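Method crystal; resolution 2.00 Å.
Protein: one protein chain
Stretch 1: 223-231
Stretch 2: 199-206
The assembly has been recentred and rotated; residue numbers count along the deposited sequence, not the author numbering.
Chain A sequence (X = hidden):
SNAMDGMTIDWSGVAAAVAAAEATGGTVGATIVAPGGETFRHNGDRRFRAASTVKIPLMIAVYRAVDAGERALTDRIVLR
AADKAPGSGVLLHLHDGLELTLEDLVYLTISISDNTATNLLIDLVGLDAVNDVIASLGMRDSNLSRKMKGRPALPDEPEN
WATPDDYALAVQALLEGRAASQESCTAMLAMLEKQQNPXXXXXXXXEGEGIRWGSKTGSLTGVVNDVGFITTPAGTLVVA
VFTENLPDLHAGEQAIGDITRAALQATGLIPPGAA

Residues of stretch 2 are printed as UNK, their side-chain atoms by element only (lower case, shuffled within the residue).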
ATOM      1  N   VAL A 223       6.259  -2.695 -12.888  1.00 18.00           N
ATOM      2  CA  VAL A 223       5.905  -2.923 -11.487  1.00 13.04           C
ATOM      3  C   VAL A 223       4.464  -2.549 -11.173  1.00 25.44           C
ATOM      4  O   VAL A 223       4.059  -1.401 -11.364  1.00 21.24           O
ATOM      5  CB  VAL A 223       6.830  -2.146 -10.533  1.00 18.41           C
ATOM      6  CG1 VAL A 223       6.307  -2.262  -9.108  1.00 18.80           C
ATOM      7  CG2 VAL A 223       8.268  -2.686 -10.613  1.00 19.86           C
ATOM      8  N   VAL A 224       3.683  -3.517 -10.695  1.00 20.54           N
ATOM      9  CA  VAL A 224       2.296  -3.244 -10.295  1.00 18.59           C
ATOM     10  C   VAL A 224       1.993  -3.907  -8.942  1.00 21.59           C
ATOM     11  O   VAL A 224       2.006  -5.143  -8.828  1.00 18.76           O
ATOM     12  CB  VAL A 224       1.292  -3.698 -11.389  1.00 16.69           C
ATOM     13  CG1 VAL A 224      -0.172  -3.358 -10.990  1.00 17.31           C
ATOM     14  CG2 VAL A 224       1.649  -3.058 -12.740  1.00 16.83           C
ATOM     15  N   ASN A 225       1.770  -3.085  -7.914  1.00 12.97           N
ATOM     16  CA  ASN A 225       1.550  -3.584  -6.553  1.00 15.93           C
ATOM     17  C   ASN A 225       0.255  -3.016  -5.976  1.00 21.15           C
ATOM     18  O   ASN A 225      -0.218  -1.961  -6.415  1.00 19.48           O
ATOM     19  CB  ASN A 225       2.702  -3.172  -5.596  1.00 16.82           C
ATOM     20  CG  ASN A 225       4.086  -3.407  -6.170  1.00 21.93           C
ATOM     21  OD1 ASN A 225       4.326  -4.376  -6.889  1.00 18.60           O
ATOM     22  ND2 ASN A 225       5.030  -2.526  -5.815  1.00 15.47           N
ATOM     23  N   ASP A 226      -0.296  -3.699  -4.973  1.00 19.10           N
ATOM     24  CA  ASP A 226      -1.387  -3.151  -4.156  1.00 20.20           C
ATOM     25  C   ASP A 226      -1.356  -3.818  -2.776  1.00 21.88           C
ATOM     26  O   ASP A 226      -1.190  -5.032  -2.665  1.00 20.29           O
ATOM     27  CB  ASP A 226      -2.747  -3.331  -4.844  1.00 16.17           C
ATOM     28  CG  ASP A 226      -3.796  -2.310  -4.376  1.00 24.28           C
ATOM     29  OD1 ASP A 226      -3.439  -1.350  -3.651  1.00 23.82           O
ATOM     30  OD2 ASP A 226      -4.984  -2.473  -4.734  1.00 23.09           O
ATOM     31  N   VAL A 227      -1.476  -3.018  -1.727  1.00 17.12           N
ATOM     32  CA  VAL A 227      -1.387  -3.528  -0.365  1.00 21.41           C
ATOM     33  C   VAL A 227      -2.551  -2.974   0.424  1.00 22.18           C
ATOM     34  O   VAL A 227      -2.722  -1.761   0.494  1.00 20.56           O
ATOM     35  CB  VAL A 227      -0.078  -3.065   0.325  1.00 16.21           C
ATOM     36  CG1 VAL A 227      -0.127  -3.392   1.835  1.00 16.15           C
ATOM     37  CG2 VAL A 227       1.144  -3.688  -0.350  1.00 18.13           C
ATOM     38  N   GLY A 228      -3.377  -3.838   1.005  1.00 16.29           N
ATOM     39  CA  GLY A 228      -4.513  -3.312   1.742  1.00 19.56           C
ATOM     40  C   GLY A 228      -5.370  -4.331   2.460  1.00 24.99           C
ATOM     41  O   GLY A 228      -4.904  -5.418   2.805  1.00 20.39           O
ATOM     42  N   PHE A 229      -6.632  -3.974   2.688  1.00 21.15           N
ATOM     43  CA  PHE A 229      -7.517  -4.832   3.440  1.00 23.50           C
ATOM     44  C   PHE A 229      -8.924  -4.768   2.871  1.00 22.86           C
ATOM     45  O   PHE A 229      -9.319  -3.788   2.242  1.00 24.57           O
ATOM     46  CB  PHE A 229      -7.559  -4.387   4.903  1.00 19.11           C
ATOM     47  CG  PHE A 229      -8.200  -3.050   5.093  1.00 25.97           C
ATOM     48  CD1 PHE A 229      -9.550  -2.951   5.407  1.00 30.60           C
ATOM     49  CD2 PHE A 229      -7.464  -1.882   4.925  1.00 23.37           C
ATOM     50  CE1 PHE A 229     -10.153  -1.711   5.576  1.00 30.15           C
ATOM     51  CE2 PHE A 229      -8.063  -0.634   5.096  1.00 24.12           C
ATOM     52  CZ  PHE A 229      -9.406  -0.549   5.405  1.00 29.01           C
ATOM     53  N   ILE A 230      -9.677  -5.828   3.112  1.00 23.88           N
ATOM     54  CA  ILE A 230     -11.102  -5.832   2.815  1.00 24.64           C
ATOM     55  C   ILE A 230     -11.856  -6.325   4.044  1.00 23.82           C
ATOM     56  O   ILE A 230     -11.560  -7.397   4.579  1.00 22.10           O
ATOM     57  CB  ILE A 230     -11.431  -6.709   1.602  1.00 25.58           C
ATOM     58  CG1 ILE A 230     -10.734  -6.165   0.355  1.00 27.41           C
ATOM     59  CG2 ILE A 230     -12.932  -6.764   1.377  1.00 22.78           C
ATOM     60  CD1 ILE A 230     -10.690  -7.149  -0.768  1.00 26.96           C
ATOM     61  N   THR A 231     -12.832  -5.539   4.490  1.00 29.02           N
ATOM     62  CA  THR A 231     -13.592  -5.872   5.685  1.00 30.83           C
ATOM     63  C   THR A 231     -15.063  -6.073   5.340  1.00 32.91           C
ATOM     64  O   THR A 231     -15.673  -5.228   4.685  1.00 36.31           O
ATOM     65  CB  THR A 231     -13.474  -4.757   6.750  1.00 32.19           C
ATOM     66  OG1 THR A 231     -12.143  -4.728   7.267  1.00 31.08           O
ATOM     67  CG2 THR A 231     -14.438  -5.001   7.902  1.00 38.39           C
ATOM     68  N   UNK A 199      -9.039  -0.706  -9.270  1.00 24.20           N
ATOM     69  CA  UNK A 199      -8.862  -1.738 -10.289  1.00 24.86           C
ATOM     70  C   UNK A 199      -8.033  -2.928  -9.803  1.00 23.77           C
ATOM     71  O   UNK A 199      -7.876  -3.917 -10.525  1.00 22.50           O
ATOM     72  c   UNK A 199      -8.997   2.952 -13.365  1.00 25.11           C
ATOM     73  c   UNK A 199      -8.197  -1.138 -11.535  1.00 17.85           C
ATOM     74  n   UNK A 199      -9.641   3.944 -13.969  1.00 27.75           N
ATOM     75  n   UNK A 199      -8.416   3.156 -12.184  1.00 21.60           N
ATOM     76  c   UNK A 199      -8.233   0.606 -13.330  1.00 20.69           C
ATOM     77  n   UNK A 199      -8.939   1.748 -13.927  1.00 23.27           N
ATOM     78  c   UNK A 199      -9.034  -0.067 -12.232  1.00 18.80           C
ATOM     79  N   UNK A 200      -7.486  -2.833  -8.596  1.00 20.80           N
ATOM     80  CA  UNK A 200      -6.625  -3.917  -8.108  1.00 18.21           C
ATOM     81  C   UNK A 200      -7.309  -4.661  -6.954  1.00 20.50           C
ATOM     82  O   UNK A 200      -8.263  -5.410  -7.178  1.00 21.47           O
ATOM     83  n   UNK A 200      -1.569   0.524 -10.778  1.00 19.48           N
ATOM     84  n   UNK A 200      -0.791  -0.555  -8.895  1.00 18.14           N
ATOM     85  c   UNK A 200      -3.239  -2.001  -8.683  1.00 21.82           C
ATOM     86  n   UNK A 200      -2.903  -1.021  -9.718  1.00 21.31           N
ATOM     87  c   UNK A 200      -4.625  -2.580  -8.940  1.00 23.37           C
ATOM     88  c   UNK A 200      -5.224  -3.388  -7.766  1.00 19.19           C
ATOM     89  c   UNK A 200      -1.753  -0.353  -9.794  1.00 22.35           C
ATOM     90  N   UNK A 201      -6.855  -4.449  -5.721  1.00 18.66           N
ATOM     91  CA  UNK A 201      -7.530  -5.073  -4.583  1.00 18.75           C
ATOM     92  C   UNK A 201      -9.017  -4.715  -4.618  1.00 28.24           C
ATOM     93  O   UNK A 201      -9.891  -5.548  -4.336  1.00 27.89           O
ATOM     94  c   UNK A 201      -7.857  -4.924  -2.082  1.00 29.43           C
ATOM     95  c   UNK A 201      -5.562  -5.339  -3.042  1.00 18.03           C
ATOM     96  c   UNK A 201      -6.904  -4.635  -3.240  1.00 20.38           C
ATOM     97  c   UNK A 201      -4.720  -4.771  -1.912  1.00 23.03           C
ATOM     98  N   UNK A 202      -9.316  -3.482  -5.001  1.00 22.40           N
ATOM     99  CA  UNK A 202     -10.695  -3.028  -4.922  1.00 29.06           C
ATOM    100  C   UNK A 202     -11.648  -3.594  -5.965  1.00 29.19           C
ATOM    101  O   UNK A 202     -12.865  -3.417  -5.872  1.00 28.91           O
ATOM    102  N   UNK A 203     -11.117  -4.276  -6.969  1.00 26.21           N
ATOM    103  CA  UNK A 203     -11.937  -4.571  -8.131  1.00 28.30           C
ATOM    104  C   UNK A 203     -13.166  -5.436  -7.852  1.00 35.45           C
ATOM    105  O   UNK A 203     -14.283  -5.144  -8.305  1.00 28.93           O
ATOM    106  c   UNK A 203     -11.106  -5.189  -9.244  1.00 26.85           C
ATOM    107  c   UNK A 203     -11.950  -5.396 -10.484  1.00 34.87           C
ATOM    108  n   UNK A 203     -11.910  -6.388 -12.704  1.00 39.99           N
ATOM    109  n   UNK A 203     -10.121  -6.645 -14.131  1.00 36.92           N
ATOM    110  c   UNK A 203     -11.423  -6.799 -13.868  1.00 42.63           C
ATOM    111  n   UNK A 203     -12.234  -7.363 -14.761  1.00 34.79           N
ATOM    112  c   UNK A 203     -11.099  -5.769 -11.663  1.00 33.80           C
ATOM    113  N   UNK A 204     -12.979  -6.499  -7.091  1.00 29.91           N
ATOM    114  CA  UNK A 204     -14.090  -7.403  -6.851  1.00 32.22           C
ATOM    115  C   UNK A 204     -14.617  -7.306  -5.419  1.00 31.70           C
ATOM    116  O   UNK A 204     -15.164  -8.271  -4.877  1.00 32.15           O
ATOM    117  c   UNK A 204     -14.111  -9.197 -10.977  1.00 37.40           C
ATOM    118  c   UNK A 204     -13.676  -8.832  -7.216  1.00 31.29           C
ATOM    119  o   UNK A 204     -12.523  -9.452 -12.722  1.00 46.41           O
ATOM    120  c   UNK A 204     -14.386  -9.053  -9.628  1.00 37.00           C
ATOM    121  c   UNK A 204     -12.806  -9.300 -11.390  1.00 33.74           C
ATOM    122  c   UNK A 204     -13.368  -9.001  -8.691  1.00 29.01           C
ATOM    123  c   UNK A 204     -11.779  -9.251 -10.482  1.00 31.93           C
ATOM    124  c   UNK A 204     -12.057  -9.103  -9.143  1.00 30.42           C
ATOM    125  N   UNK A 205     -14.425  -6.154  -4.788  1.00 27.89           N
ATOM    126  CA  UNK A 205     -15.050  -5.942  -3.494  1.00 31.92           C
ATOM    127  C   UNK A 205     -16.523  -5.664  -3.757  1.00 36.83           C
ATOM    128  O   UNK A 205     -16.859  -4.766  -4.520  1.00 41.87           O
ATOM    129  c   UNK A 205     -15.224  -4.548  -1.423  1.00 32.47           C
ATOM    130  c   UNK A 205     -14.447  -4.764  -2.719  1.00 31.64           C
ATOM    131  c   UNK A 205     -12.981  -5.013  -2.421  1.00 30.13           C
ATOM    132  N   UNK A 206     -17.401  -6.456  -3.134  1.00 41.80           N
ATOM    133  CA  UNK A 206     -18.848  -6.359  -3.343  1.00 54.69           C
ATOM    134  C   UNK A 206     -19.405  -5.088  -2.720  1.00 63.01           C
ATOM    135  O   UNK A 206     -18.862  -4.584  -1.730  1.00 56.22           O
ATOM    136  c   UNK A 206     -19.383  -7.580  -2.597  1.00 52.84           C
ATOM    137  c   UNK A 206     -18.416  -7.762  -1.470  1.00 54.82           C
ATOM    138  c   UNK A 206     -17.057  -7.368  -2.028  1.00 42.71           C
TER
HETATM  139  O   HOH W   1      -7.455  -1.349  -6.105  1.00 17.64           O

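Position 199 carries seven side-chain atoms: three carbons in a chain, a nitrogen, then a carbon bearing two more nitrogens. That guanidinium makes it arginine. Arg199 leaves CA sideways, its end leads away, and it makes no contact with stretch 1.

Position 200 has the same inventory, again ending in a carbon bonded to three nitrogens, but its CB points toward the strand. One terminal nitrogen lies near the backbone carbonyl of Asn225, and the extended chain beyond CB runs past Asp226 to reach it. This is also arginine. Arg200 NH1 donates to Asn225 O at 2.9 Å (N-H...O angle 146°); the acceptor sits at the guanidinium edge, near its plane, while Val224 CG1 lies over one face, 3.6 Å from Arg200 NH1.

Position 201 shows four carbons, forked at the first, with one arm two carbons long. The end of the long arm lies against the backbone of Gly228, and the short arm faces Ile230. This is isoleucine. Ile201 CD1 is 3.3 Å from Gly228 N. Gly228 has no side chain, and an ideal CB built on it would sit 3.6 Å from Ile201 CD1, close contact rather than a clear clash. Ile201 CG2 lies 3.8 Å from Ile230 CD1.

Position 202 has no side-chain atoms and is therefore glycine. Its contribution is through the backbone: Gly202 N donates to water 1 at 3.0 Å from the water O.

Position 203 has three carbons, a nitrogen and a carbon carrying two nitrogens, hence arginine. Arg203 is exposed and out of reach of stretch 1, but its N closes a type I turn by bonding to Arg200 O, 3.1 Å from Arg203 N.

Position 204 holds one carbon, then a six-carbon ring bearing an oxygen, and touches nothing on the strand: tyrosine.

Position 205 has three carbons, one carrying the other two, and one branch meets the end of the Ile230 side chain. It is valine. Val205 points toward the strand, its CG2 3.5 Å from Ile230 CD1. A weak bond from Val205 N to Gly202 O, 3.3 Å, accompanies the second type I turn.

Position 206 has three carbons closing a ring onto the backbone nitrogen, without contact to stretch 1: proline.

The contact joins a polar end to an apolar one. Asp226 OD2 accepts from Ile201 N at 2.9 Å (157°) and from water 1, whose O is 3.0 Å away; the same water accepts from Arg200 N at 2.9 Å, tying the turn to the carboxylate. Farther along the strand, Ile230 packs against Ile201 and Val205.

Stretch 2, residues 199-206: RRIGRYVP
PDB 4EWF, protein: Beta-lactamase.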